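Monomethylamine corrinoid protein 1 (PDB 3EZX) carries methyl groups on a cobalt-containing corrinoid cofactor between MtmB and MtbA in methanogenesis from methylamine. Local coordinates at residues 13-18 and 66-71; 115-121 and 208-212; 159-163 and 186-191; 162-166 and 180-184. All coordinates share one frame; numbering follows the deposited sequence.

Interaction 1 of 4, residues 13-18 and 66-71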
loop_
_atom_site.group_PDB
_atom_site.type_symbol
_atom_site.label_atom_id
_atom_site.label_comp_id
_atom_site.label_asym_id
_atom_site.label_seq_id
_atom_site.Cartn_x
_atom_site.Cartn_y
_atom_site.Cartn_z
ATOM N N ILE A 13 12.960 -9.580 9.272
ATOM C CA ILE A 13 11.733 -10.002 8.608
ATOM C C ILE A 13 11.872 -11.467 8.184
ATOM O O ILE A 13 10.995 -12.292 8.455
ATOM C CB ILE A 13 11.449 -9.136 7.360
ATOM C CG1 ILE A 13 11.268 -7.676 7.768
ATOM C CG2 ILE A 13 10.196 -9.626 6.653
ATOM C CD1 ILE A 13 10.088 -7.439 8.687
ATOM N N VAL A 14 12.985 -11.785 7.532
ATOM C CA VAL A 14 13.240 -13.144 7.074
ATOM C C VAL A 14 13.199 -14.148 8.223
ATOM O O VAL A 14 12.710 -15.263 8.057
ATOM C CB VAL A 14 14.618 -13.260 6.372
ATOM C CG1 VAL A 14 14.818 -14.677 5.864
ATOM C CG2 VAL A 14 14.714 -12.265 5.215
ATOM N N ASN A 15 13.698 -13.754 9.390
ATOM C CA ASN A 15 13.717 -14.658 10.540
ATOM C C ASN A 15 12.594 -14.457 11.559
ATOM O O ASN A 15 12.754 -14.778 12.737
ATOM C CB ASN A 15 15.069 -14.566 11.249
ATOM C CG ASN A 15 16.226 -14.849 10.320
ATOM O OD1 ASN A 15 16.175 -15.784 9.517
ATOM N ND2 ASN A 15 17.279 -14.047 10.423
ATOM N N GLN A 16 11.463 -13.933 11.102
ATOM C CA GLN A 16 10.301 -13.701 11.958
ATOM C C GLN A 16 10.624 -13.124 13.331
ATOM O O GLN A 16 10.116 -13.603 14.342
ATOM C CB GLN A 16 9.508 -15.002 12.144
ATOM C CG GLN A 16 8.934 -15.583 10.859
ATOM C CD GLN A 16 10.000 -16.124 9.934
ATOM O OE1 GLN A 16 10.798 -16.978 10.324
ATOM N NE2 GLN A 16 10.017 -15.638 8.698
ATOM N N ASN A 17 11.463 -12.094 13.368
ATOM C CA ASN A 17 11.822 -11.462 14.633
ATOM C C ASN A 17 10.875 -10.285 14.884
ATOM O O ASN A 17 11.250 -9.123 14.730
ATOM C CB ASN A 17 13.275 -10.976 14.592
ATOM C CG ASN A 17 13.749 -10.450 15.931
ATOM O OD1 ASN A 17 12.972 -10.345 16.881
ATOM N ND2 ASN A 17 15.030 -10.111 16.015
ATOM N N VAL A 18 9.646 -10.604 15.277
ATOM C CA VAL A 18 8.616 -9.600 15.527
ATOM C C VAL A 18 9.002 -8.558 16.571
ATOM O O VAL A 18 8.873 -7.361 16.336
ATOM C CB VAL A 18 7.304 -10.258 15.982
ATOM C CG1 VAL A 18 6.206 -9.229 16.023
ATOM C CG2 VAL A 18 6.945 -11.402 15.061
ATOM N N MET A 66 4.192 -14.249 11.163
ATOM C CA MET A 66 5.132 -13.543 12.014
ATOM C C MET A 66 5.938 -12.493 11.264
ATOM O O MET A 66 6.286 -11.455 11.826
ATOM C CB MET A 66 6.044 -14.541 12.713
ATOM C CG MET A 66 5.329 -15.269 13.835
ATOM S SD MET A 66 6.400 -16.342 14.760
ATOM C CE MET A 66 7.075 -15.178 15.904
ATOM N N SER A 67 6.229 -12.751 9.992
ATOM C CA SER A 67 6.963 -11.779 9.198
ATOM C C SER A 67 6.022 -10.616 8.904
ATOM O O SER A 67 6.445 -9.466 8.815
ATOM C CB SER A 67 7.456 -12.410 7.897
ATOM O OG SER A 67 8.557 -13.264 8.142
ATOM N N GLY A 68 4.737 -10.923 8.773
ATOM C CA GLY A 68 3.758 -9.887 8.513
ATOM C C GLY A 68 3.616 -8.993 9.729
ATOM O O GLY A 68 3.613 -7.764 9.618
ATOM N N LYS A 69 3.504 -9.614 10.897
ATOM C CA LYS A 69 3.372 -8.863 12.134
ATOM C C LYS A 69 4.669 -8.107 12.398
ATOM O O LYS A 69 4.657 -7.014 12.957
ATOM C CB LYS A 69 3.053 -9.809 13.295
ATOM C CG LYS A 69 2.954 -9.135 14.651
ATOM C CD LYS A 69 1.795 -8.150 14.726
ATOM C CE LYS A 69 1.753 -7.465 16.096
ATOM N NZ LYS A 69 0.676 -6.435 16.213
ATOM N N ALA A 70 5.787 -8.689 11.980
ATOM C CA ALA A 70 7.085 -8.055 12.164
ATOM C C ALA A 70 7.126 -6.729 11.409
ATOM O O ALA A 70 7.653 -5.736 11.919
ATOM C CB ALA A 70 8.187 -8.965 11.667
ATOM N N MET A 71 6.569 -6.711 10.198
ATOM C CA MET A 71 6.569 -5.488 9.416
ATOM C C MET A 71 5.496 -4.499 9.861
ATOM O O MET A 71 5.675 -3.291 9.736
ATOM C CB MET A 71 6.413 -5.770 7.922
ATOM C CG MET A 71 7.005 -4.636 7.090
ATOM S SD MET A 71 6.784 -4.738 5.334
ATOM C CE MET A 71 8.161 -5.719 4.930
#
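Gln16 lies across Met66 and Ser67 of helix 61-82 and can be followed outward from its backbone. Its CB rests on Met66 CB at 3.5 Å, and CG stays over the same carbon while nearing the hydroxyl of Ser67. A bend at the next bond (chi2 69°) then turns the amide back along the serine, where NE2 donates to Ser67 OG over 2.8 Å. That N-H points well at its acceptor (160°), which lies close to the amide plane; a weak second bond joins NE2 to Val14 O. Ser67 OG passes the link on by donating to Ile13 O at 2.6 Å. This carbonyl also takes Gln16 N, the two donors coming from opposite faces of its plane. Gln16, with positive phi, is the C-prime residue of a Schellman motif (Gln16 N to Ile13 O, Asn17 N to Ala12 O). Ser67 thus binds an Ile13 carbonyl already used by that motif, in the last turn of helix 3-14. Around this polar core Ile13 CD1 sits 3.9 Å from Ala70 CB. Val18 divides its branches, CG1 against Lys69 CG at 3.5 Å and CG2 against Met66 CE at 3.9 Å. Val50 of helix 35-55 backs Ile13 and Ser67 within the N-terminal helical bundle. Ser67 OG is also hydrogen-bonded with Gln63 O, so three polar groups meet at one buried hydroxyl, which couples two helices at a helix terminus.

Interaction 2 of 4, residues 115-121 and 208-212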
loop_
_atom_site.group_PDB
_atom_site.type_symbol
_atom_site.label_atom_id
_atom_site.label_comp_id
_atom_site.label_asym_id
_atom_site.label_seq_id
_atom_site.Cartn_x
_atom_site.Cartn_y
_atom_site.Cartn_z
ATOM N N MET A 115 1.727 7.742 2.553
ATOM C CA MET A 115 2.428 8.631 1.644
ATOM C C MET A 115 1.448 9.647 1.092
ATOM O O MET A 115 1.686 10.856 1.179
ATOM C CB MET A 115 3.101 7.831 0.543
ATOM C CG MET A 115 4.187 6.940 1.102
ATOM S SD MET A 115 5.677 7.817 1.688
ATOM C CE MET A 115 5.100 8.808 3.121
ATOM N N LEU A 116 0.352 9.167 0.516
ATOM C CA LEU A 116 -0.667 10.082 0.042
ATOM C C LEU A 116 -1.049 10.767 1.339
ATOM O O LEU A 116 -1.097 10.124 2.383
ATOM C CB LEU A 116 -1.863 9.317 -0.510
ATOM C CG LEU A 116 -1.636 8.681 -1.873
ATOM C CD1 LEU A 116 -2.896 7.967 -2.305
ATOM C CD2 LEU A 116 -1.254 9.760 -2.866
ATOM N N GLY A 117 -1.310 12.063 1.292
ATOM C CA GLY A 117 -1.653 12.750 2.519
ATOM C C GLY A 117 -0.396 13.425 3.008
ATOM O O GLY A 117 -0.408 14.608 3.348
ATOM N N ALA A 118 0.698 12.669 3.048
ATOM C CA ALA A 118 1.978 13.224 3.457
ATOM C C ALA A 118 2.437 14.055 2.266
ATOM O O ALA A 118 3.330 14.893 2.379
ATOM C CB ALA A 118 2.972 12.113 3.740
ATOM N N ASN A 119 1.808 13.801 1.123
ATOM C CA ASN A 119 2.107 14.518 -0.106
ATOM C C ASN A 119 0.935 15.388 -0.547
ATOM O O ASN A 119 0.585 15.437 -1.730
ATOM C CB ASN A 119 2.484 13.542 -1.216
ATOM C CG ASN A 119 3.913 13.072 -1.101
ATOM O OD1 ASN A 119 4.842 13.878 -1.092
ATOM N ND2 ASN A 119 4.100 11.765 -1.010
ATOM N N GLY A 120 0.327 16.063 0.425
ATOM C CA GLY A 120 -0.779 16.959 0.151
ATOM C C GLY A 120 -2.120 16.356 -0.215
ATOM O O GLY A 120 -2.796 16.855 -1.112
ATOM N N PHE A 121 -2.516 15.289 0.467
ATOM C CA PHE A 121 -3.804 14.664 0.190
ATOM C C PHE A 121 -4.612 14.487 1.460
ATOM O O PHE A 121 -4.057 14.242 2.530
ATOM C CB PHE A 121 -3.630 13.286 -0.450
ATOM C CG PHE A 121 -3.573 13.307 -1.944
ATOM C CD1 PHE A 121 -2.360 13.452 -2.606
ATOM C CD2 PHE A 121 -4.734 13.158 -2.696
ATOM C CE1 PHE A 121 -2.303 13.439 -3.999
ATOM C CE2 PHE A 121 -4.687 13.147 -4.090
ATOM C CZ PHE A 121 -3.469 13.288 -4.741
ATOM N N ALA A 208 2.815 8.008 -4.750
ATOM C CA ALA A 208 2.626 9.418 -4.438
ATOM C C ALA A 208 2.827 10.278 -5.683
ATOM O O ALA A 208 2.001 11.140 -5.986
ATOM C CB ALA A 208 3.591 9.843 -3.342
ATOM N N LYS A 209 3.924 10.051 -6.401
ATOM C CA LYS A 209 4.194 10.813 -7.612
ATOM C C LYS A 209 3.051 10.656 -8.606
ATOM O O LYS A 209 2.469 11.646 -9.047
ATOM C CB LYS A 209 5.498 10.356 -8.273
ATOM C CG LYS A 209 6.760 10.889 -7.622
ATOM C CD LYS A 209 7.985 10.539 -8.456
ATOM C CE LYS A 209 9.256 11.128 -7.862
ATOM N NZ LYS A 209 10.453 10.790 -8.688
ATOM N N VAL A 210 2.731 9.415 -8.959
ATOM C CA VAL A 210 1.655 9.159 -9.905
ATOM C C VAL A 210 0.360 9.817 -9.455
ATOM O O VAL A 210 -0.361 10.397 -10.263
ATOM C CB VAL A 210 1.409 7.650 -10.088
ATOM C CG1 VAL A 210 0.153 7.427 -10.927
ATOM C CG2 VAL A 210 2.624 7.006 -10.760
ATOM N N ALA A 211 0.067 9.730 -8.164
ATOM C CA ALA A 211 -1.146 10.340 -7.631
ATOM C C ALA A 211 -1.199 11.820 -7.997
ATOM O O ALA A 211 -2.233 12.317 -8.441
ATOM C CB ALA A 211 -1.202 10.176 -6.115
ATOM N N LEU A 212 -0.079 12.515 -7.813
ATOM C CA LEU A 212 0.006 13.938 -8.118
ATOM C C LEU A 212 -0.132 14.206 -9.614
ATOM O O LEU A 212 -0.978 14.998 -10.028
ATOM C CB LEU A 212 1.331 14.512 -7.598
ATOM C CG LEU A 212 1.430 14.854 -6.106
ATOM C CD1 LEU A 212 0.756 13.797 -5.256
ATOM C CD2 LEU A 212 2.894 14.982 -5.731
#
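Ala208 O accepts the helical bond of Leu212 N at 3.1 Å, and the turn so closed offers Ala208, Ala211 and Leu212 to the end of the helix opposite. The Ala208 methyl is met by the Asn119 amide group, ND2 foremost, and more loosely by Met115 CB at 4.4 Å. Leu116 reaches over with CD2 to the Ala211 methyl. Its CG stands opposite the carbonyl carbon (chi1 -75°), which leads the branch in between the helices. Both segments belong to the Rossmann-like cobalamin-binding domain, where helices 107-118 and 204-213 lie side by side on one face of the parallel sheet. Leu116 packs on Ala95 and Val150 of that sheet, and Phe121 and Ala211 share Leu148. The Phe121 ring turns its edge to the second helix: Leu212 CD1 lies in the ring plane beside CE1, and Ala211 CB is 4.0 Å from the same carbon. Leu212 CD1 also comes to 3.9 Å from Asn119 O, just after helix 107-118 has ended. Gly120, with positive phi, pairs through its backbone with Ala92 as the chain turns into strand 122-125. The Leu116 side chain is about 6 Å from the bound cobamide.

Interaction 3 of 4, residues 159-163 and 186-191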
loop_
_atom_site.group_PDB
_atom_site.type_symbol
_atom_site.label_atom_id
_atom_site.label_comp_id
_atom_site.label_asym_id
_atom_site.label_seq_id
_atom_site.Cartn_x
_atom_site.Cartn_y
_atom_site.Cartn_z
ATOM N N MET A 159 -8.367 -9.220 -6.803
ATOM C CA MET A 159 -8.019 -8.225 -7.810
ATOM C C MET A 159 -9.027 -8.192 -8.955
ATOM O O MET A 159 -9.244 -7.149 -9.571
ATOM C CB MET A 159 -6.633 -8.525 -8.375
ATOM C CG MET A 159 -6.225 -7.622 -9.523
ATOM S SD MET A 159 -4.902 -8.362 -10.497
ATOM C CE MET A 159 -5.869 -9.458 -11.575
ATOM N N LEU A 160 -9.631 -9.340 -9.242
ATOM C CA LEU A 160 -10.613 -9.443 -10.316
ATOM C C LEU A 160 -11.823 -8.563 -10.036
ATOM O O LEU A 160 -12.433 -8.012 -10.961
ATOM C CB LEU A 160 -11.051 -10.897 -10.486
ATOM C CG LEU A 160 -9.893 -11.858 -10.785
ATOM C CD1 LEU A 160 -10.412 -13.280 -10.926
ATOM C CD2 LEU A 160 -9.178 -11.413 -12.050
ATOM N N GLY A 161 -12.163 -8.430 -8.758
ATOM C CA GLY A 161 -13.295 -7.608 -8.374
ATOM C C GLY A 161 -13.118 -6.127 -8.675
ATOM O O GLY A 161 -14.065 -5.350 -8.562
ATOM N N GLN A 162 -11.911 -5.727 -9.053
ATOM C CA GLN A 162 -11.653 -4.328 -9.360
ATOM C C GLN A 162 -12.347 -3.996 -10.667
ATOM O O GLN A 162 -12.724 -2.851 -10.909
ATOM C CB GLN A 162 -10.152 -4.072 -9.486
ATOM C CG GLN A 162 -9.368 -4.481 -8.253
ATOM C CD GLN A 162 -7.887 -4.191 -8.373
ATOM O OE1 GLN A 162 -7.263 -4.494 -9.388
ATOM N NE2 GLN A 162 -7.312 -3.612 -7.326
ATOM N N LYS A 163 -12.514 -5.007 -11.511
ATOM C CA LYS A 163 -13.182 -4.810 -12.786
ATOM C C LYS A 163 -14.603 -4.379 -12.464
ATOM O O LYS A 163 -15.064 -3.328 -12.911
ATOM C CB LYS A 163 -13.197 -6.109 -13.597
ATOM C CG LYS A 163 -13.772 -5.947 -14.997
ATOM C CD LYS A 163 -13.664 -7.224 -15.814
ATOM C CE LYS A 163 -14.223 -7.025 -17.218
ATOM N NZ LYS A 163 -14.084 -8.244 -18.066
ATOM N N PRO A 186 -0.493 -8.253 -7.999
ATOM C CA PRO A 186 -1.135 -9.041 -9.051
ATOM C C PRO A 186 -1.663 -8.094 -10.126
ATOM O O PRO A 186 -2.107 -8.525 -11.191
ATOM C CB PRO A 186 -2.258 -9.755 -8.306
ATOM C CG PRO A 186 -1.688 -9.931 -6.941
ATOM C CD PRO A 186 -1.073 -8.576 -6.684
ATOM N N VAL A 187 -1.612 -6.797 -9.828
ATOM C CA VAL A 187 -2.069 -5.764 -10.752
ATOM C C VAL A 187 -0.965 -5.427 -11.747
ATOM O O VAL A 187 0.129 -5.004 -11.360
ATOM C CB VAL A 187 -2.464 -4.474 -10.001
ATOM C CG1 VAL A 187 -2.863 -3.391 -10.991
ATOM C CG2 VAL A 187 -3.606 -4.760 -9.050
ATOM N N SER A 188 -1.265 -5.617 -13.028
ATOM C CA SER A 188 -0.314 -5.348 -14.099
ATOM C C SER A 188 -0.746 -4.137 -14.918
ATOM O O SER A 188 -1.910 -3.736 -14.877
ATOM C CB SER A 188 -0.212 -6.568 -15.016
ATOM O OG SER A 188 -1.474 -6.875 -15.588
ATOM N N ASP A 189 0.195 -3.556 -15.658
ATOM C CA ASP A 189 -0.104 -2.403 -16.496
ATOM C C ASP A 189 -1.098 -2.805 -17.577
ATOM O O ASP A 189 -1.723 -1.959 -18.213
ATOM C CB ASP A 189 1.182 -1.853 -17.114
ATOM C CG ASP A 189 1.828 -0.790 -16.245
ATOM O OD1 ASP A 189 1.416 -0.662 -15.073
ATOM O OD2 ASP A 189 2.743 -0.085 -16.721
ATOM N N LYS A 190 -1.243 -4.114 -17.759
ATOM C CA LYS A 190 -2.169 -4.670 -18.736
ATOM C C LYS A 190 -3.585 -4.590 -18.171
ATOM O O LYS A 190 -4.485 -3.997 -18.770
ATOM C CB LYS A 190 -1.833 -6.140 -19.012
ATOM C CG LYS A 190 -0.380 -6.415 -19.369
ATOM C CD LYS A 190 -0.204 -7.863 -19.810
ATOM C CE LYS A 190 1.258 -8.216 -20.049
ATOM N NZ LYS A 190 2.028 -8.290 -18.778
ATOM N N TRP A 191 -3.761 -5.202 -17.004
ATOM C CA TRP A 191 -5.048 -5.242 -16.325
ATOM C C TRP A 191 -5.662 -3.863 -16.092
ATOM O O TRP A 191 -6.885 -3.720 -16.088
ATOM C CB TRP A 191 -4.891 -5.998 -15.000
ATOM C CG TRP A 191 -6.042 -5.871 -14.057
ATOM C CD1 TRP A 191 -6.114 -5.057 -12.965
ATOM C CD2 TRP A 191 -7.276 -6.595 -14.101
ATOM N NE1 TRP A 191 -7.315 -5.230 -12.324
ATOM C CE2 TRP A 191 -8.050 -6.166 -13.002
ATOM C CE3 TRP A 191 -7.807 -7.560 -14.968
ATOM C CZ2 TRP A 191 -9.324 -6.676 -12.735
ATOM C CZ3 TRP A 191 -9.077 -8.067 -14.703
ATOM C CH2 TRP A 191 -9.821 -7.619 -13.597
#
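Met159 lies over one face of the Trp191 indole, and this is the close-fitting half of the contact. Above the pyrrole ring Met159 SD, 4.3 Å from the centroid, makes a Met-aromatic contact and CE, at 4.2 Å, a CH-pi contact over the same face. Met159 CG is placed opposite the backbone N (chi1 175°), which carries the thioether out toward the ring; Met159 CG also touches Val187 CG2 at 3.9 Å. At the ring edge NE1 donates to Gln162 OE1 over 3.0 Å. The bond is somewhat bent (145°), but the donor lies in the plane of the amide carbonyl, and amide and indole are only 18° from coplanar. The benzo end faces the more solvent-accessible side, bordered by the exposed Lys163 and Leu160. There Lys163 CB approaches Trp191 CH2 at 3.7 Å and Leu160 CD2 does so at 4.1 Å, the lysine's ammonium leading away. Ser188 N-caps helix 189-195 by accepting from Trp191 N, a nearly straight bond at the root of the ring. With the indole cut back to an alanine, Gln162 OE1 is likely to lose its donor and Met159 the aromatic surface it lies on. The Pro186 side chain is about 5 Å from the bound cobamide, so that end of the contact lies near the cofactor. The indole N-H, lying beside the Met159 side chain, is satisfied by one amide oxygen, which probably favours one orientation of the Gln162 amide.

Interaction 4 of 4, residues 162-166 and 180-184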
loop_
_atom_site.group_PDB
_atom_site.type_symbol
_atom_site.label_atom_id
_atom_site.label_comp_id
_atom_site.label_asym_id
_atom_site.label_seq_id
_atom_site.Cartn_x
_atom_site.Cartn_y
_atom_site.Cartn_z
ATOM N N GLN A 162 -11.911 -5.727 -9.053
ATOM C CA GLN A 162 -11.653 -4.328 -9.360
ATOM C C GLN A 162 -12.347 -3.996 -10.667
ATOM O O GLN A 162 -12.724 -2.851 -10.909
ATOM C CB GLN A 162 -10.152 -4.072 -9.486
ATOM C CG GLN A 162 -9.368 -4.481 -8.253
ATOM C CD GLN A 162 -7.887 -4.191 -8.373
ATOM O OE1 GLN A 162 -7.263 -4.494 -9.388
ATOM N NE2 GLN A 162 -7.312 -3.612 -7.326
ATOM N N LYS A 163 -12.514 -5.007 -11.511
ATOM C CA LYS A 163 -13.182 -4.810 -12.786
ATOM C C LYS A 163 -14.603 -4.379 -12.464
ATOM O O LYS A 163 -15.064 -3.328 -12.911
ATOM C CB LYS A 163 -13.197 -6.109 -13.597
ATOM C CG LYS A 163 -13.772 -5.947 -14.997
ATOM C CD LYS A 163 -13.664 -7.224 -15.814
ATOM C CE LYS A 163 -14.223 -7.025 -17.218
ATOM N NZ LYS A 163 -14.084 -8.244 -18.066
ATOM N N ASP A 164 -15.283 -5.201 -11.672
ATOM C CA ASP A 164 -16.649 -4.925 -11.258
ATOM C C ASP A 164 -16.761 -3.500 -10.727
ATOM O O ASP A 164 -17.674 -2.764 -11.093
ATOM C CB ASP A 164 -17.081 -5.924 -10.179
ATOM C CG ASP A 164 -18.426 -5.579 -9.558
ATOM O OD1 ASP A 164 -18.524 -4.542 -8.865
ATOM O OD2 ASP A 164 -19.389 -6.346 -9.760
ATOM N N LEU A 165 -15.829 -3.111 -9.865
ATOM C CA LEU A 165 -15.842 -1.768 -9.304
ATOM C C LEU A 165 -15.908 -0.738 -10.430
ATOM O O LEU A 165 -16.822 0.090 -10.472
ATOM C CB LEU A 165 -14.594 -1.549 -8.442
ATOM C CG LEU A 165 -14.352 -0.185 -7.786
ATOM C CD1 LEU A 165 -15.601 0.300 -7.058
ATOM C CD2 LEU A 165 -13.177 -0.309 -6.820
ATOM N N MET A 166 -14.947 -0.792 -11.347
ATOM C CA MET A 166 -14.932 0.143 -12.465
ATOM C C MET A 166 -16.254 0.084 -13.224
ATOM O O MET A 166 -16.806 1.120 -13.600
ATOM C CB MET A 166 -13.768 -0.163 -13.414
ATOM C CG MET A 166 -12.413 0.200 -12.845
ATOM S SD MET A 166 -12.381 1.889 -12.202
ATOM C CE MET A 166 -11.574 2.760 -13.527
ATOM N N CYS A 180 -8.957 6.876 -11.035
ATOM C CA CYS A 180 -8.774 5.577 -10.382
ATOM C C CYS A 180 -7.385 4.959 -10.507
ATOM O O CYS A 180 -6.892 4.740 -11.611
ATOM C CB CYS A 180 -9.799 4.577 -10.924
ATOM S SG CYS A 180 -11.504 4.986 -10.544
ATOM N N MET A 181 -6.771 4.662 -9.365
ATOM C CA MET A 181 -5.448 4.047 -9.329
ATOM C C MET A 181 -5.499 2.766 -8.499
ATOM O O MET A 181 -5.814 2.801 -7.308
ATOM C CB MET A 181 -4.416 5.023 -8.732
ATOM C CG MET A 181 -2.985 4.473 -8.674
ATOM S SD MET A 181 -1.744 5.655 -8.049
ATOM C CE MET A 181 -2.090 5.624 -6.306
ATOM N N PHE A 182 -5.211 1.634 -9.134
ATOM C CA PHE A 182 -5.202 0.352 -8.438
ATOM C C PHE A 182 -3.764 -0.155 -8.306
ATOM O O PHE A 182 -2.907 0.183 -9.117
ATOM C CB PHE A 182 -6.050 -0.686 -9.185
ATOM C CG PHE A 182 -7.530 -0.427 -9.124
ATOM C CD1 PHE A 182 -8.186 0.213 -10.173
ATOM C CD2 PHE A 182 -8.269 -0.828 -8.016
ATOM C CE1 PHE A 182 -9.557 0.452 -10.114
ATOM C CE2 PHE A 182 -9.639 -0.593 -7.946
ATOM C CZ PHE A 182 -10.285 0.046 -8.998
ATOM N N GLY A 183 -3.502 -0.954 -7.277
ATOM C CA GLY A 183 -2.163 -1.489 -7.076
ATOM C C GLY A 183 -2.183 -2.801 -6.313
ATOM O O GLY A 183 -3.246 -3.383 -6.100
ATOM N N GLY A 184 -1.016 -3.282 -5.902
ATOM C CA GLY A 184 -0.976 -4.528 -5.158
ATOM C C GLY A 184 0.202 -5.433 -5.466
ATOM O O GLY A 184 1.039 -5.696 -4.599
#
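Phe182 meets three side chains of helix 161-171, and the contacts across are apolar or aromatic in kind. Over one ring face comes the aliphatic part of Gln162: CB makes a CH-pi contact, 4.1 Å from the centroid and displaced toward the rim. The amide beyond is tilted 54° to the ring, with NE2 beside the rim at CD2 and OE1 engaged by Trp191 NE1. Edge contacts come from the next turn. Leu165 CD2 meets CZ at 3.6 Å in the ring plane, and Met166 SD, also in plane, forms an edge-on Met-aromatic contact with CE1 at 3.8 Å. Sulfur contacts make up the rest: Met166, folded back at chi2 (-50°), sets SD 3.6 Å from Cys180 SG and CE on Cys180 CB. Replacing Phe182 by a serine would probably open a gap between helix and sheet and leave the Gln162 chain and Met166 sulfur without their ring. Met181 to Gly184 line the cobamide pocket, and Gly184 O hydrogen-bonds the cofactor. Segment 162-166 runs antiparallel to 180-183 (174°), with axes 11.2 Å apart at closest approach, in the return limb of the beta-alpha-beta crossover from strand 147-152. Helix 132-141 flanks it at Leu165, and Ile195 of helix 189-195 closes on Phe182 and Met166.

How the interactions relate
Interaction 1 stands apart in the N-terminal helical bundle, its centre 28 to 29 Å from the others, and it alone ties its segments by a chain of polar bonds at a partly buried helix end. The remaining three belong to the cobalamin-binding domain. Interactions 2 and 4 are buried and largely apolar: interaction 2 joins two helices on one face of the parallel sheet, interaction 4 sets a helix on the other face, and they meet where Val210 CG1 touches Met181 SD at 3.9 Å. Interactions 3 and 4 share helix 161-171 and Gln162, which gives its amide oxygen to an indole in one and its chain to a phenyl face in the other. Interaction 3, nearer the surface, mixes aromatic packing with a hydrogen bond.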